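Local coordinates for ABC transporter substrate-binding protein (PDB 3UN6), which probably serves as the ligand-binding component of an ABC-type importer and holds a bound zinc ion, at residues A[146-151]-A[216-221]; A[114-119]-A[210-215]; A[141-146]-A[189-194]; A[73-78]-A[90-95]. One frame throughout, in Å; residues are numbered along the deposited sequence.

Interaction 1: residues A[146-151]-A[216-221]. With ZN (zinc ion), chain B; PO4 (phosphate ion), chain E.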
# COMPACT_ATOMS: atom_id res chain seq x y z
N TYR A 146 -6.80 -6.14 7.91
CA TYR A 146 -7.21 -4.75 7.68
C TYR A 146 -6.46 -4.27 6.47
O TYR A 146 -5.40 -3.63 6.58
CB TYR A 146 -6.96 -3.88 8.92
CG TYR A 146 -7.57 -4.49 10.18
CD1 TYR A 146 -8.93 -4.81 10.22
CD2 TYR A 146 -6.81 -4.71 11.32
CE1 TYR A 146 -9.50 -5.37 11.36
CE2 TYR A 146 -7.37 -5.28 12.46
CZ TYR A 146 -8.72 -5.59 12.47
OH TYR A 146 -9.30 -6.15 13.59
N SER A 147 -7.00 -4.59 5.30
CA SER A 147 -6.36 -4.24 4.06
C SER A 147 -7.36 -4.05 2.96
O SER A 147 -8.44 -4.61 3.01
CB SER A 147 -5.35 -5.32 3.65
OG SER A 147 -5.97 -6.57 3.33
N THR A 148 -7.00 -3.24 1.98
CA THR A 148 -7.80 -3.04 0.77
C THR A 148 -7.88 -4.36 -0.02
O THR A 148 -8.81 -4.60 -0.76
CB THR A 148 -7.16 -1.92 -0.07
OG1 THR A 148 -7.30 -0.70 0.64
CG2 THR A 148 -7.81 -1.77 -1.50
N HIS A 149 -6.90 -5.22 0.17
CA HIS A 149 -6.84 -6.54 -0.47
C HIS A 149 -8.00 -7.40 -0.04
O HIS A 149 -8.66 -8.01 -0.88
CB HIS A 149 -5.49 -7.18 -0.16
CG HIS A 149 -4.36 -6.26 -0.45
ND1 HIS A 149 -3.80 -5.44 0.51
CD2 HIS A 149 -3.75 -5.94 -1.62
CE1 HIS A 149 -2.87 -4.69 -0.04
NE2 HIS A 149 -2.82 -4.98 -1.34
N TYR A 150 -8.29 -7.43 1.27
CA TYR A 150 -9.47 -8.13 1.78
C TYR A 150 -10.74 -7.56 1.12
O TYR A 150 -11.62 -8.31 0.70
CB TYR A 150 -9.59 -7.98 3.30
CG TYR A 150 -10.91 -8.46 3.88
CD1 TYR A 150 -11.92 -7.57 4.23
CD2 TYR A 150 -11.15 -9.82 4.05
CE1 TYR A 150 -13.13 -8.03 4.76
CE2 TYR A 150 -12.32 -10.28 4.57
CZ TYR A 150 -13.31 -9.39 4.92
OH TYR A 150 -14.47 -9.90 5.44
N LEU A 151 -10.83 -6.24 1.05
CA LEU A 151 -12.00 -5.59 0.46
C LEU A 151 -12.14 -5.90 -1.02
O LEU A 151 -13.24 -6.14 -1.51
CB LEU A 151 -11.94 -4.07 0.68
CG LEU A 151 -11.84 -3.64 2.15
CD1 LEU A 151 -11.66 -2.12 2.25
CD2 LEU A 151 -13.04 -4.12 2.97
N PRO A 216 -12.45 0.58 -8.71
CA PRO A 216 -11.63 1.62 -9.31
C PRO A 216 -11.05 2.62 -8.31
O PRO A 216 -11.77 3.19 -7.49
CB PRO A 216 -12.61 2.32 -10.25
CG PRO A 216 -13.58 1.24 -10.62
CD PRO A 216 -13.76 0.46 -9.37
N ASP A 217 -9.73 2.79 -8.40
CA ASP A 217 -8.96 3.71 -7.56
C ASP A 217 -9.23 3.57 -6.05
O ASP A 217 -9.38 4.56 -5.33
CB ASP A 217 -9.16 5.17 -8.02
CG ASP A 217 -8.13 6.15 -7.36
OD1 ASP A 217 -7.01 5.71 -6.95
OD2 ASP A 217 -8.43 7.36 -7.27
N ALA A 218 -9.30 2.33 -5.58
CA ALA A 218 -9.44 2.08 -4.17
C ALA A 218 -8.14 2.50 -3.49
O ALA A 218 -7.06 2.13 -3.92
CB ALA A 218 -9.69 0.59 -3.92
N TYR A 219 -8.23 3.29 -2.44
CA TYR A 219 -7.02 3.66 -1.74
C TYR A 219 -6.45 2.41 -1.06
O TYR A 219 -7.21 1.53 -0.61
CB TYR A 219 -7.28 4.76 -0.72
CG TYR A 219 -7.64 6.12 -1.27
CD1 TYR A 219 -7.42 6.46 -2.61
CD2 TYR A 219 -8.10 7.11 -0.41
CE1 TYR A 219 -7.72 7.74 -3.08
CE2 TYR A 219 -8.38 8.39 -0.86
CZ TYR A 219 -8.20 8.70 -2.20
OH TYR A 219 -8.49 9.96 -2.64
N CYS A 220 -5.12 2.32 -1.03
CA CYS A 220 -4.45 1.21 -0.36
C CYS A 220 -3.45 1.71 0.69
O CYS A 220 -3.72 1.67 1.87
CB CYS A 220 -3.77 0.29 -1.37
SG CYS A 220 -3.09 -1.22 -0.61
N CYS A 221 -2.29 2.18 0.27
CA CYS A 221 -1.31 2.66 1.22
C CYS A 221 -1.26 4.18 1.32
O CYS A 221 -1.43 4.89 0.32
CB CYS A 221 0.08 2.13 0.89
SG CYS A 221 0.31 0.35 1.23
ZN ZN B . -0.73 -0.92 -0.36
P PO4 E . -8.49 -7.05 16.72
O1 PO4 E . -8.08 -8.31 17.42
O2 PO4 E . -7.96 -7.06 15.31
O3 PO4 E . -10.00 -6.97 16.68
O4 PO4 E . -7.93 -5.83 17.42
O HOH W 1 -4.71 -1.64 2.27
O HOH W 2 -0.02 -3.15 0.12

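Interaction 2: residues A[114-119]-A[210-215]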
# COMPACT_ATOMS: atom_id res chain seq x y z
N HIS A 114 0.34 6.11 -3.49
CA HIS A 114 0.19 5.75 -4.89
C HIS A 114 -1.29 5.60 -5.24
O HIS A 114 -2.16 5.71 -4.37
CB HIS A 114 0.74 4.34 -5.02
CG HIS A 114 -0.07 3.38 -4.22
ND1 HIS A 114 -1.02 2.55 -4.78
CD2 HIS A 114 -0.22 3.27 -2.88
CE1 HIS A 114 -1.64 1.90 -3.82
NE2 HIS A 114 -1.18 2.32 -2.66
N HIS A 115 -1.55 5.33 -6.51
CA HIS A 115 -2.89 4.95 -6.99
C HIS A 115 -2.71 3.58 -7.65
O HIS A 115 -1.68 3.32 -8.28
CB HIS A 115 -3.49 5.93 -7.99
CG HIS A 115 -3.78 7.28 -7.42
ND1 HIS A 115 -4.99 7.60 -6.84
CD2 HIS A 115 -3.02 8.39 -7.34
CE1 HIS A 115 -4.95 8.85 -6.42
NE2 HIS A 115 -3.77 9.35 -6.71
N GLU A 116 -3.70 2.70 -7.46
CA GLU A 116 -3.72 1.37 -8.06
C GLU A 116 -2.57 0.47 -7.63
O GLU A 116 -2.20 0.46 -6.44
CB GLU A 116 -3.84 1.47 -9.60
CG GLU A 116 -5.06 2.27 -10.03
CD GLU A 116 -6.42 1.66 -9.61
OE1 GLU A 116 -7.46 2.26 -9.95
OE2 GLU A 116 -6.46 0.58 -8.96
N GLY A 117 -2.04 -0.34 -8.54
CA GLY A 117 -0.92 -1.23 -8.21
C GLY A 117 -1.23 -2.49 -7.41
O GLY A 117 -0.31 -3.14 -6.88
N ASN A 118 -2.51 -2.84 -7.29
CA ASN A 118 -2.95 -4.07 -6.59
C ASN A 118 -3.40 -5.15 -7.57
O ASN A 118 -3.92 -4.85 -8.65
CB ASN A 118 -4.10 -3.77 -5.59
CG ASN A 118 -3.59 -3.23 -4.25
OD1 ASN A 118 -2.56 -3.69 -3.76
ND2 ASN A 118 -4.32 -2.28 -3.64
N VAL A 119 -3.17 -6.41 -7.20
CA VAL A 119 -3.58 -7.52 -8.02
C VAL A 119 -4.27 -8.62 -7.24
O VAL A 119 -4.21 -8.68 -6.03
CB VAL A 119 -2.34 -8.16 -8.72
CG1 VAL A 119 -1.71 -7.18 -9.68
CG2 VAL A 119 -1.32 -8.65 -7.69
N HIS A 210 -6.88 -6.97 -11.99
CA HIS A 210 -6.21 -5.84 -11.40
C HIS A 210 -7.23 -5.16 -10.47
O HIS A 210 -8.42 -5.24 -10.69
CB HIS A 210 -5.63 -4.88 -12.46
CG HIS A 210 -4.33 -5.36 -13.02
ND1 HIS A 210 -4.22 -6.00 -14.23
CD2 HIS A 210 -3.08 -5.34 -12.49
CE1 HIS A 210 -2.96 -6.33 -14.44
NE2 HIS A 210 -2.25 -5.94 -13.40
N GLY A 211 -6.75 -4.52 -9.41
CA GLY A 211 -7.66 -3.84 -8.47
C GLY A 211 -8.60 -2.90 -9.20
O GLY A 211 -9.78 -2.82 -8.88
N ASP A 212 -8.04 -2.23 -10.22
CA ASP A 212 -8.74 -1.28 -11.08
C ASP A 212 -10.05 -1.83 -11.64
O ASP A 212 -11.01 -1.08 -11.82
CB ASP A 212 -7.89 -0.95 -12.32
CG ASP A 212 -6.40 -0.75 -12.03
OD1 ASP A 212 -5.78 0.05 -12.76
OD2 ASP A 212 -5.84 -1.40 -11.11
N ASP A 213 -10.05 -3.13 -11.93
CA ASP A 213 -11.19 -3.81 -12.53
C ASP A 213 -12.25 -4.17 -11.52
O ASP A 213 -13.34 -4.61 -11.90
CB ASP A 213 -10.75 -5.17 -13.12
CG ASP A 213 -9.61 -5.06 -14.11
OD1 ASP A 213 -9.60 -4.09 -14.87
OD2 ASP A 213 -8.72 -5.98 -14.13
N VAL A 214 -11.93 -4.04 -10.23
CA VAL A 214 -12.81 -4.47 -9.17
C VAL A 214 -13.35 -3.29 -8.40
O VAL A 214 -14.55 -3.13 -8.28
CB VAL A 214 -12.05 -5.40 -8.24
CG1 VAL A 214 -12.93 -5.91 -7.17
CG2 VAL A 214 -11.47 -6.56 -9.06
N ILE A 215 -12.46 -2.48 -7.82
CA ILE A 215 -12.89 -1.25 -7.16
C ILE A 215 -11.98 -0.16 -7.71
O ILE A 215 -10.86 0.01 -7.25
CB ILE A 215 -12.78 -1.27 -5.59
CG1 ILE A 215 -13.47 -2.48 -4.99
CG2 ILE A 215 -13.44 -0.03 -5.02
CD1 ILE A 215 -13.22 -2.64 -3.45
O HOH W 3 -8.33 -0.32 -7.15
O HOH W 4 -3.15 -2.31 -10.77

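Interaction 3: residues A[141-146]-A[189-194]. With PO4 (phosphate ion), chain F; PO4 (phosphate ion), chain E.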
# COMPACT_ATOMS: atom_id res chain seq x y z
N GLY A 141 -4.64 -15.68 0.23
CA GLY A 141 -3.63 -15.02 1.05
C GLY A 141 -3.89 -13.52 0.94
O GLY A 141 -4.26 -13.02 -0.13
N ILE A 142 -3.80 -12.81 2.07
CA ILE A 142 -3.91 -11.34 2.10
C ILE A 142 -2.78 -10.83 2.99
O ILE A 142 -2.27 -11.57 3.83
CB ILE A 142 -5.32 -10.81 2.59
CG1 ILE A 142 -5.71 -11.47 3.94
CG2 ILE A 142 -6.37 -11.10 1.53
CD1 ILE A 142 -6.98 -10.90 4.62
N PRO A 143 -2.35 -9.57 2.80
CA PRO A 143 -1.23 -9.09 3.63
C PRO A 143 -1.56 -8.82 5.11
O PRO A 143 -0.68 -8.88 5.98
CB PRO A 143 -0.79 -7.80 2.91
CG PRO A 143 -1.58 -7.72 1.66
CD PRO A 143 -2.77 -8.59 1.80
N HIS A 144 -2.82 -8.53 5.39
CA HIS A 144 -3.31 -8.27 6.73
C HIS A 144 -4.84 -8.28 6.65
O HIS A 144 -5.41 -7.99 5.60
CB HIS A 144 -2.86 -6.88 7.23
CG HIS A 144 -2.93 -6.73 8.72
ND1 HIS A 144 -4.09 -6.41 9.38
CD2 HIS A 144 -1.98 -6.89 9.67
CE1 HIS A 144 -3.85 -6.38 10.69
NE2 HIS A 144 -2.57 -6.66 10.88
N ARG A 145 -5.51 -8.64 7.74
CA ARG A 145 -6.99 -8.60 7.75
C ARG A 145 -7.53 -7.16 7.48
O ARG A 145 -8.59 -7.00 6.91
CB ARG A 145 -7.55 -9.15 9.04
CG ARG A 145 -7.08 -8.48 10.31
CD ARG A 145 -7.46 -9.38 11.47
NE ARG A 145 -7.07 -8.86 12.77
CZ ARG A 145 -5.84 -8.91 13.27
NH1 ARG A 145 -4.83 -9.42 12.57
NH2 ARG A 145 -5.62 -8.42 14.48
N TYR A 146 -6.80 -6.14 7.91
CA TYR A 146 -7.21 -4.75 7.68
C TYR A 146 -6.46 -4.27 6.47
O TYR A 146 -5.40 -3.63 6.58
CB TYR A 146 -6.96 -3.88 8.92
CG TYR A 146 -7.57 -4.49 10.18
CD1 TYR A 146 -8.93 -4.81 10.22
CD2 TYR A 146 -6.81 -4.71 11.32
CE1 TYR A 146 -9.50 -5.37 11.36
CE2 TYR A 146 -7.37 -5.28 12.46
CZ TYR A 146 -8.72 -5.59 12.47
OH TYR A 146 -9.30 -6.15 13.59
N TYR A 189 -4.20 -15.08 -4.17
CA TYR A 189 -3.89 -14.04 -3.24
C TYR A 189 -4.09 -12.68 -3.86
O TYR A 189 -4.28 -12.54 -5.08
CB TYR A 189 -2.47 -14.20 -2.68
CG TYR A 189 -1.29 -14.14 -3.68
CD1 TYR A 189 -0.77 -12.92 -4.11
CD2 TYR A 189 -0.66 -15.30 -4.09
CE1 TYR A 189 0.31 -12.87 -4.98
CE2 TYR A 189 0.42 -15.27 -4.95
CZ TYR A 189 0.90 -14.05 -5.39
OH TYR A 189 1.98 -14.04 -6.23
N SER A 190 -4.13 -11.68 -2.99
CA SER A 190 -4.23 -10.31 -3.41
C SER A 190 -3.14 -9.52 -2.67
O SER A 190 -3.00 -9.65 -1.47
CB SER A 190 -5.61 -9.77 -3.12
OG SER A 190 -5.72 -8.46 -3.61
N VAL A 191 -2.40 -8.67 -3.39
CA VAL A 191 -1.28 -7.97 -2.81
C VAL A 191 -0.82 -6.86 -3.74
O VAL A 191 -1.31 -6.76 -4.87
CB VAL A 191 -0.11 -8.95 -2.61
CG1 VAL A 191 0.40 -9.44 -4.00
CG2 VAL A 191 1.01 -8.32 -1.78
N ALA A 192 0.05 -5.98 -3.23
CA ALA A 192 0.60 -4.92 -4.06
C ALA A 192 1.68 -5.52 -4.94
O ALA A 192 2.34 -6.50 -4.56
CB ALA A 192 1.21 -3.82 -3.19
N GLU A 193 1.88 -4.94 -6.11
CA GLU A 193 3.01 -5.37 -6.92
C GLU A 193 4.24 -4.97 -6.12
O GLU A 193 4.17 -4.08 -5.28
CB GLU A 193 2.96 -4.72 -8.29
CG GLU A 193 1.83 -5.24 -9.18
CD GLU A 193 1.99 -6.71 -9.62
OE1 GLU A 193 2.61 -7.52 -8.90
OE2 GLU A 193 1.44 -7.07 -10.70
N PRO A 194 5.39 -5.63 -6.37
CA PRO A 194 5.65 -6.61 -7.39
C PRO A 194 5.35 -8.06 -7.02
O PRO A 194 5.74 -8.94 -7.76
CB PRO A 194 7.14 -6.45 -7.60
CG PRO A 194 7.65 -6.16 -6.22
CD PRO A 194 6.56 -5.44 -5.51
P PO4 F . -1.76 -8.17 13.98
O1 PO4 F . -1.99 -9.25 12.95
O2 PO4 F . -1.61 -6.83 13.32
O3 PO4 F . -2.95 -8.09 14.90
O4 PO4 F . -0.54 -8.54 14.78
P PO4 E . -8.49 -7.05 16.72
O1 PO4 E . -8.08 -8.31 17.42
O2 PO4 E . -7.96 -7.06 15.31
O3 PO4 E . -10.00 -6.97 16.68
O4 PO4 E . -7.93 -5.83 17.42

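Interaction 4: residues A[73-78]-A[90-95]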
# COMPACT_ATOMS: atom_id res chain seq x y z
N ASN A 73 9.60 -6.67 6.44
CA ASN A 73 9.15 -7.76 5.56
C ASN A 73 7.67 -8.08 5.73
O ASN A 73 7.11 -8.83 4.95
CB ASN A 73 9.92 -9.06 5.86
CG ASN A 73 11.42 -8.90 5.80
OD1 ASN A 73 12.16 -9.45 6.65
ND2 ASN A 73 11.91 -8.15 4.81
N ASN A 74 7.05 -7.54 6.77
CA ASN A 74 5.63 -7.79 7.06
C ASN A 74 5.01 -6.60 7.77
O ASN A 74 5.72 -5.79 8.38
CB ASN A 74 5.47 -9.02 7.95
CG ASN A 74 6.21 -8.88 9.27
OD1 ASN A 74 5.65 -8.44 10.28
ND2 ASN A 74 7.49 -9.19 9.26
N TRP A 75 3.69 -6.51 7.71
CA TRP A 75 2.96 -5.38 8.29
C TRP A 75 2.95 -5.27 9.82
O TRP A 75 3.13 -4.16 10.34
CB TRP A 75 1.55 -5.32 7.73
CG TRP A 75 1.55 -5.04 6.26
CD1 TRP A 75 1.21 -5.90 5.27
CD2 TRP A 75 1.92 -3.82 5.63
NE1 TRP A 75 1.33 -5.30 4.05
CE2 TRP A 75 1.76 -4.01 4.24
CE3 TRP A 75 2.36 -2.57 6.09
CZ2 TRP A 75 2.02 -3.01 3.32
CZ3 TRP A 75 2.63 -1.59 5.18
CH2 TRP A 75 2.46 -1.80 3.80
N PRO A 76 2.76 -6.38 10.54
CA PRO A 76 2.80 -6.23 12.00
C PRO A 76 4.12 -5.66 12.55
O PRO A 76 4.09 -4.79 13.41
CB PRO A 76 2.55 -7.67 12.50
CG PRO A 76 1.69 -8.26 11.42
CD PRO A 76 2.27 -7.70 10.13
N ASP A 77 5.27 -6.12 12.06
CA ASP A 77 6.56 -5.56 12.50
C ASP A 77 6.65 -4.05 12.23
O ASP A 77 7.15 -3.28 13.06
CB ASP A 77 7.73 -6.21 11.79
CG ASP A 77 8.00 -7.60 12.27
OD1 ASP A 77 7.37 -8.02 13.26
OD2 ASP A 77 8.86 -8.28 11.64
N LEU A 78 6.19 -3.65 11.07
CA LEU A 78 6.21 -2.24 10.70
C LEU A 78 5.31 -1.40 11.66
O LEU A 78 5.75 -0.35 12.18
CB LEU A 78 5.82 -2.07 9.23
CG LEU A 78 5.71 -0.63 8.70
CD1 LEU A 78 6.01 -0.58 7.16
CD2 LEU A 78 4.37 -0.01 9.01
N ALA A 90 5.62 6.21 8.23
CA ALA A 90 5.64 5.02 7.41
C ALA A 90 4.67 5.07 6.25
O ALA A 90 3.70 5.83 6.28
CB ALA A 90 5.26 3.82 8.29
N SER A 91 4.98 4.30 5.20
CA SER A 91 4.01 4.06 4.11
C SER A 91 3.32 2.78 4.58
O SER A 91 3.99 1.78 4.81
CB SER A 91 4.71 3.85 2.76
OG SER A 91 3.75 3.70 1.73
N THR A 92 2.00 2.81 4.73
CA THR A 92 1.28 1.68 5.33
C THR A 92 -0.14 1.50 4.83
O THR A 92 -0.74 2.41 4.26
CB THR A 92 1.29 1.82 6.91
OG1 THR A 92 0.81 0.62 7.54
CG2 THR A 92 0.43 2.99 7.35
N LEU A 93 -0.68 0.31 5.04
CA LEU A 93 -2.06 0.00 4.68
C LEU A 93 -2.98 1.02 5.40
O LEU A 93 -2.85 1.23 6.61
CB LEU A 93 -2.43 -1.40 5.11
CG LEU A 93 -1.56 -2.53 4.56
CD1 LEU A 93 -2.01 -3.83 5.20
CD2 LEU A 93 -1.60 -2.58 3.03
N ILE A 94 -3.89 1.63 4.65
CA ILE A 94 -4.75 2.67 5.22
C ILE A 94 -5.70 2.12 6.29
O ILE A 94 -5.96 2.80 7.28
CB ILE A 94 -5.49 3.51 4.10
CG1 ILE A 94 -6.15 4.75 4.72
CG2 ILE A 94 -6.50 2.65 3.31
CD1 ILE A 94 -6.95 5.62 3.71
N GLU A 95 -6.18 0.88 6.11
CA GLU A 95 -7.13 0.29 7.06
C GLU A 95 -6.44 -0.04 8.35
O GLU A 95 -7.01 0.13 9.41
CB GLU A 95 -7.83 -0.97 6.51
CG GLU A 95 -8.77 -0.75 5.27
CD GLU A 95 -8.05 -0.68 3.91
OE1 GLU A 95 -6.79 -0.78 3.87
OE2 GLU A 95 -8.74 -0.55 2.87

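Interaction 1: residues A[146-151]-A[216-221]
Thr-148, in the first turn of helix 148-159, points both of its branches at the loop that leads into the two zinc-binding cysteines. OG1 sits anti to the carbonyl carbon (chi1 -68°), and this sets it 2.6 Å from the backbone O of Tyr-219; Glu-95 OE2 is its other polar neighbour. The methyl branch serves the apolar side, with CG2 3.9 Å from CB of Ala-218; a threonine suits a site that is polar on one flank and apolar on the other. One residue on, His-149 swings its imidazole round so that CE1 comes within 3.5 Å of Cys-220 SG. The sulfur meets the ring obliquely, 51° off the normal, while NE2 is engaged by Asn-118 OD1. That bond fixes the rotation of the ring beside the sulfur.

Cys-220 and Cys-221 reach one metal from neighbouring positions by using different first torsions: SG of Cys-220 is anti to its own N, and SG of Cys-221 lies beside its N. SG of Cys-220 binds the zinc ion at 2.4 Å and SG of Cys-221 at 2.3 Å, and His-46 and a water complete the site. The helix start is held by Ser-147, the N-cap, whose OG accepts from Tyr-150 N at 3.2 Å. The zinc would draw negative charge out of both sulfurs, and the C-H of the His-149 ring, mildly positive and touching a sulfur that is itself a metal ligand, is probably a favourable second-shell neighbour for Cys-220.

Interaction 2: residues A[114-119]-A[210-215]
Glu-116 and Asp-212 are brought together by their torsions: CG of Glu-116 lies anti to the carbonyl carbon, a bend at chi2 (-63°) then folds CD back, and Asp-212 likewise sends CG beside its own backbone N. The two carboxylates end up stacked, their planes 23° apart, with Glu-116 OE2 3.0 Å from Asp-212 OD2. Two acceptors so close should repel, and the proximity would be expected to favour partial protonation of the pair. Other polar contacts probably offset part of the repulsion. A water donates to Glu-116 OE2 at 2.8 Å and also to Ile-215 O, while Glu-116 OE1 accepts from Asp-217 N.

Further along, strand 112-122 pairs antiparallel with the end of strand 206-210, in the mixed sheet that also holds strand 188-192. Val-119 and His-210 form a non-hydrogen-bonded pair, their side chains lying side by side and pointing the same way, so that CG1 of Val-119 rests 3.6 Å from CD2 of His-210. The imidazole also stacks with Trp-278. Past this pair, segment 210-215 leaves the sheet through a turn with helical backbone angles. The first residue of the turn, Gly-211, has no side chain to hold it away from Asn-118, and its N donates to Asn-118 O at 2.9 Å. The amide of Asn-118 itself leads away, OD1 accepting from His-149 NE2. Asp-213 ties the turn back to the strand end: its OD2 accepts from His-210 N at 3.0 Å, met from above the carboxylate plane.

Interaction 3: residues A[141-146]-A[189-194]
Gly-141 pairs with Tyr-189 in parallel, their CA atoms only 4.4 Å apart, and having no side chain lets it come that close to the tyrosine CB. Its carbonyl O accepts from Ser-190 N at 3.2 Å, and CA of Tyr-189 lies 3.3 Å from the same Gly-141 O, at most a weak CA-H...O contact. Another backbone bond joins Gly-141 to Gly-188, so the glycine bridges both neighbours of Tyr-189.

This is the edge-to-edge joining of strands 138-142 and 188-192 in an alpha/beta lobe: strand 138-142 also runs parallel to 167-171, and helices 148-159 and 177-182 lie in the connections between the strands. Ser-190, a small residue, fits beneath helix 148-159, and its OG bonds Val-119 O on the next strand.

Pro-143 ends the pairing, since it has no N-H to give. Its ring instead lays CD against Ser-190 O at 3.4 Å, with CG 4.3 Å from CG2 of Val-191. Beyond it the chain turns outward, where His-144 NE2 and the guanidinium of Arg-145 hold a phosphate ion, probably from the crystallisation liquor; Arg-145 also forms a salt bridge with Glu-171.

Interaction 4: residues A[73-78]-A[90-95]
An apolar helix-on-strand contact joins Trp-75 and Leu-78, at the start of helix 75-83, to residues 90-93 of strand 89-93; no hydrogen bond crosses it. Trp-75 carries most of it. Leu-93 stands at about a right angle to the indole and covers one face: its CD1 sits 3.7 Å from the centroid of the five-membered ring and 3° off the normal, a clean CH-pi contact, while CG lies 3.6 Å from CE2. Chi1 (-57°) sets CG of Leu-93 over the indole, and CD2 lies near CZ2 and CE2, so the leucine fork covers both rings. The far corner of the indole meets the strand backbone, CZ3 of Trp-75 lying 3.5 Å from CA of Thr-92, with Ser-91 O at the ring edge. Leu-78 fills the next step, CD2 touching CB of Ala-90 at 4.0 Å, a small residue that leaves room for it. The price of this burial is that Trp-75 NE1 and Thr-92 OG1 are both enclosed without a polar partner.

Just before the helix, Asn-74 is the N-cap: its OD1 accepts from Asp-77 N at 2.9 Å, and its ND2 donates to Asp-77 OD2 at 2.9 Å, fixing the first turn from which Trp-75 projects. A second zinc ion, not that of Cys-221, lies about 4 Å from the nearest indole atom. Helix 75-83 is the connection of a beta-alpha-beta crossover from strand 66-71 to the parallel strand 89-93, with strand 36-41 between them in the sheet. On its other edge strand 89-93 pairs with antiparallel strand 221-225, and Leu-93 also touches Cys-221 and His-149 of helix 148-159.

In the fold
The touching residues of interactions 1, 3 and 4 are all buried, whereas interaction 2 is partly open and places two acidic side chains together with waters around them. Interactions 2 and 3 belong to the same sheet, where strands 112-122 and 188-192 are neighbours, one contact antiparallel and the other parallel. Interaction 4 lies on the other sheet and is mainly apolar and CH-pi, with no hydrogen bond across it. Interaction 1 sits between them at the zinc: His-149 touches Pro-143 and Val-191 of interaction 3 and bonds Asn-118 of interaction 2, while Thr-148 OG1 and Cys-220 O probably bond Glu-95 and Ile-94 of interaction 4. Interactions 2 and 4 do not touch, nearest atoms being about 6 Å apart.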